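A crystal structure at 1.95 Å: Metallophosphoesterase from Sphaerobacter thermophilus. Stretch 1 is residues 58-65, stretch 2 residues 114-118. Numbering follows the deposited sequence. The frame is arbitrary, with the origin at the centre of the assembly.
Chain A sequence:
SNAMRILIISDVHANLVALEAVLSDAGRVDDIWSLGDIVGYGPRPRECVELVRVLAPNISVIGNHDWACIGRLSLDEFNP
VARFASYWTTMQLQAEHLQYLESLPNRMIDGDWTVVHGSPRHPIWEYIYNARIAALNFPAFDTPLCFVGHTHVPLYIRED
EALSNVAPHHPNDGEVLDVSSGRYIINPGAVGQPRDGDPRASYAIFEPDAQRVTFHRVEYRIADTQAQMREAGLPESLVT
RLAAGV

Stretch 1 (58-65) NISVIGNH
Stretch 2, residues 114-118: TVVHG

The two stretches run in nearly the same direction: the vector from CA of Ile59 to CA of Asn64 lies 23° from that joining CA of Val115 to CA of His117. Their register is set by two close pairs, Val61 CA to Val116 CA at 6.3 Å and Gly63 CA to His117 CA at 5.4 Å. After Asn58 (-101/-42), stretch 1 is extended, with phi/psi of -131/111 at Ile59, -154/105 at Ser60, -109/156 at Val61 and -81/144 at Ile62. Gly63, at -103/172, occupies the N-cap position before a helix entered at Asn64 (-65/-37) and His65 (-67/-41). Stretch 2 is extended through Thr114 (-120/140), Val115 (-133/126) and Val116 (-142/164), then turns at His117 (-76/-45) and Gly118 (-111/-75). The contact buries 302 Å², both sides summed.

Apolar packing follows from the alternation of side chains along the extended backbones. The CA-to-CB bonds of Ile59, Val61 and Val115 point toward the opposing stretch, whereas those of Ser60, Ile62, Thr114 and Val116 point away. Ile59 (chi1 m, chi2 m) places CG2 3.8 Å from CG1 of Val115, whose chi1 is t. Val61 (chi1 m) brings its CG2 to 4.1 Å from the same Val115 CG1, so this methyl lies within packing distance of both residues. Val61 also meets backbone: its CG1 is 3.7 Å from Val115 O, and its CG2 is 3.9 Å from His117 N.

The aromatic contact centres on His117, whose chi1 is t and chi2 67°. Gly63 CA sits over one face of the imidazole, 3.6 Å from the ring centroid and 14° off the ring normal, a geometry that supports a CH-pi interaction. The absence of a side chain permits this approach, since an ideally placed CB on Gly63 would lie only 3.1 Å from His117 CE1. Nearby, Ile62 O approaches His117 CB at 3.4 Å.

Polar linkage across the backbones is provided by water 1. Its O lies 2.8 Å from Ile62 O, placed to donate to it, and 2.8 Å from His117 N, from which it accepts a hydrogen bond, spanning a gap where no clear direct hydrogen bond joins the stretches. The CA-to-CB bond of Asn64 (chi1 p) points sideways, but the end of the side chain comes nearer to stretch 2: the modelled OD1 of Asn64 lies 3.0 Å from NE2 of His117, though the amide is probably turned over in the model. His117 ND1 is hydrogen-bonded elsewhere in the structure.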

ATOM      1  N   ASN A  58      -9.085  -1.835 -12.124  1.00 20.80           N
ATOM      2  CA  ASN A  58      -8.505  -0.764 -12.952  1.00 21.57           C
ATOM      3  C   ASN A  58      -7.088  -0.384 -12.565  1.00 21.62           C
ATOM      4  O   ASN A  58      -6.262  -0.155 -13.454  1.00 23.24           O
ATOM      5  CB  ASN A  58      -9.409   0.492 -12.931  1.00 21.95           C
ATOM      6  CG  ASN A  58     -10.775   0.226 -13.507  1.00 23.57           C
ATOM      7  OD1 ASN A  58     -10.907  -0.253 -14.643  1.00 26.69           O
ATOM      8  ND2 ASN A  58     -11.814   0.532 -12.734  1.00 25.52           N
ATOM      9  N   ILE A  59      -6.808  -0.283 -11.263  1.00 19.83           N
ATOM     10  CA  ILE A  59      -5.490   0.138 -10.789  1.00 21.13           C
ATOM     11  C   ILE A  59      -5.027  -0.856  -9.726  1.00 20.15           C
ATOM     12  O   ILE A  59      -5.607  -0.934  -8.650  1.00 21.22           O
ATOM     13  CB  ILE A  59      -5.482   1.598 -10.213  1.00 21.76           C
ATOM     14  CG1 ILE A  59      -5.918   2.633 -11.261  1.00 24.17           C
ATOM     15  CG2 ILE A  59      -4.063   1.984  -9.660  1.00 22.73           C
ATOM     16  CD1 ILE A  59      -4.837   2.986 -12.225  1.00 28.17           C
ATOM     17  N   SER A  60      -4.011  -1.642 -10.053  1.00 19.90           N
ATOM     18  CA  SER A  60      -3.434  -2.606  -9.119  1.00 19.34           C
ATOM     19  C   SER A  60      -1.992  -2.798  -9.576  1.00 19.53           C
ATOM     20  O   SER A  60      -1.737  -3.433 -10.606  1.00 18.99           O
ATOM     21  CB  SER A  60      -4.187  -3.950  -9.187  1.00 19.64           C
ATOM     22  OG  SER A  60      -3.661  -4.900  -8.248  1.00 20.81           O
ATOM     23  N   VAL A  61      -1.042  -2.207  -8.849  1.00 19.40           N
ATOM     24  CA  VAL A  61       0.327  -2.245  -9.286  1.00 19.17           C
ATOM     25  C   VAL A  61       1.124  -3.175  -8.337  1.00 19.80           C
ATOM     26  O   VAL A  61       0.699  -3.436  -7.220  1.00 20.86           O
ATOM     27  CB  VAL A  61       0.951  -0.785  -9.420  1.00 18.71           C
ATOM     28  CG1 VAL A  61       0.183   0.054 -10.497  1.00 19.28           C
ATOM     29  CG2 VAL A  61       0.963  -0.046  -8.089  1.00 19.67           C
ATOM     30  N   ILE A  62       2.238  -3.716  -8.820  1.00 20.36           N
ATOM     31  CA  ILE A  62       2.986  -4.719  -8.090  1.00 20.30           C
ATOM     32  C   ILE A  62       3.852  -3.986  -7.066  1.00 20.14           C
ATOM     33  O   ILE A  62       4.317  -2.858  -7.334  1.00 21.47           O
ATOM     34  CB  ILE A  62       3.850  -5.573  -9.068  1.00 20.92           C
ATOM     35  CG1 ILE A  62       4.519  -6.721  -8.346  1.00 22.26           C
ATOM     36  CG2 ILE A  62       4.953  -4.747  -9.785  1.00 20.22           C
ATOM     37  CD1 ILE A  62       4.144  -8.042  -8.891  1.00 26.05           C
ATOM     38  N   GLY A  63       4.019  -4.590  -5.883  1.00 19.66           N
ATOM     39  CA  GLY A  63       4.985  -4.104  -4.877  1.00 18.70           C
ATOM     40  C   GLY A  63       6.245  -4.963  -4.852  1.00 19.01           C
ATOM     41  O   GLY A  63       6.304  -6.014  -5.523  1.00 19.11           O
ATOM     42  N   ASN A  64       7.264  -4.537  -4.096  1.00 18.85           N
ATOM     43  CA  ASN A  64       8.517  -5.312  -4.043  1.00 19.25           C
ATOM     44  C   ASN A  64       8.321  -6.696  -3.400  1.00 19.53           C
ATOM     45  O   ASN A  64       8.950  -7.699  -3.813  1.00 19.85           O
ATOM     46  CB  ASN A  64       9.636  -4.508  -3.334  1.00 19.00           C
ATOM     47  CG  ASN A  64       9.209  -3.990  -1.954  1.00 20.58           C
ATOM     48  OD1 ASN A  64       8.210  -3.283  -1.828  1.00 21.41           O
ATOM     49  ND2 ASN A  64       9.996  -4.307  -0.927  1.00 22.34           N
ATOM     50  N   HIS A  65       7.469  -6.774  -2.387  1.00 19.88           N
ATOM     51  CA  HIS A  65       7.188  -8.112  -1.777  1.00 21.86           C
ATOM     52  C   HIS A  65       6.444  -9.072  -2.707  1.00 21.34           C
ATOM     53  O   HIS A  65       6.767 -10.268  -2.743  1.00 21.95           O
ATOM     54  CB  HIS A  65       6.485  -7.976  -0.418  1.00 21.59           C
ATOM     55  CG  HIS A  65       7.398  -7.470   0.639  1.00 23.99           C
ATOM     56  ND1 HIS A  65       8.009  -8.304   1.551  1.00 24.69           N
ATOM     57  CD2 HIS A  65       7.867  -6.219   0.883  1.00 24.40           C
ATOM     58  CE1 HIS A  65       8.797  -7.587   2.334  1.00 27.30           C
ATOM     59  NE2 HIS A  65       8.727  -6.320   1.954  1.00 27.27           N
ATOM     60  N   THR A 114      -0.796   9.162 -11.804  1.00 25.11           N
ATOM     61  CA  THR A 114       0.194   8.136 -12.018  1.00 23.32           C
ATOM     62  C   THR A 114       0.206   7.372 -10.712  1.00 22.40           C
ATOM     63  O   THR A 114       0.085   7.995  -9.623  1.00 20.84           O
ATOM     64  CB  THR A 114       1.585   8.758 -12.293  1.00 23.50           C
ATOM     65  OG1 THR A 114       1.521   9.532 -13.506  1.00 25.03           O
ATOM     66  CG2 THR A 114       2.657   7.661 -12.408  1.00 23.29           C
ATOM     67  N   VAL A 115       0.311   6.034 -10.795  1.00 20.82           N
ATOM     68  CA  VAL A 115       0.294   5.196  -9.585  1.00 20.73           C
ATOM     69  C   VAL A 115       1.436   4.170  -9.660  1.00 20.63           C
ATOM     70  O   VAL A 115       1.576   3.457 -10.679  1.00 20.60           O
ATOM     71  CB  VAL A 115      -1.047   4.433  -9.437  1.00 20.76           C
ATOM     72  CG1 VAL A 115      -0.988   3.517  -8.139  1.00 20.35           C
ATOM     73  CG2 VAL A 115      -2.241   5.415  -9.400  1.00 20.69           C
ATOM     74  N   VAL A 116       2.265   4.142  -8.614  1.00 20.65           N
ATOM     75  CA  VAL A 116       3.392   3.221  -8.475  1.00 20.18           C
ATOM     76  C   VAL A 116       3.472   2.790  -7.004  1.00 20.92           C
ATOM     77  O   VAL A 116       2.880   3.404  -6.104  1.00 21.12           O
ATOM     78  CB  VAL A 116       4.763   3.879  -8.852  1.00 20.26           C
ATOM     79  CG1 VAL A 116       4.853   4.163 -10.381  1.00 20.27           C
ATOM     80  CG2 VAL A 116       4.980   5.206  -8.044  1.00 22.29           C
ATOM     81  N   HIS A 117       4.211   1.719  -6.754  1.00 20.80           N
ATOM     82  CA  HIS A 117       4.376   1.279  -5.403  1.00 20.24           C
ATOM     83  C   HIS A 117       5.359   2.168  -4.642  1.00 20.82           C
ATOM     84  O   HIS A 117       5.138   2.502  -3.484  1.00 22.04           O
ATOM     85  CB  HIS A 117       4.905  -0.159  -5.390  1.00 19.08           C
ATOM     86  CG  HIS A 117       5.124  -0.679  -4.007  1.00 18.43           C
ATOM     87  ND1 HIS A 117       4.076  -0.909  -3.145  1.00 18.05           N
ATOM     88  CD2 HIS A 117       6.257  -0.991  -3.328  1.00 17.43           C
ATOM     89  CE1 HIS A 117       4.554  -1.343  -1.988  1.00 20.31           C
ATOM     90  NE2 HIS A 117       5.875  -1.408  -2.077  1.00 19.53           N
ATOM     91  N   GLY A 118       6.471   2.489  -5.278  1.00 21.07           N
ATOM     92  CA  GLY A 118       7.577   3.171  -4.593  1.00 21.69           C
ATOM     93  C   GLY A 118       7.732   4.599  -5.091  1.00 22.11           C
ATOM     94  O   GLY A 118       7.338   5.554  -4.420  1.00 23.43           O
TER
HETATM   95  O   HOH W   1       4.833  -0.371  -8.537  1.00 24.59           O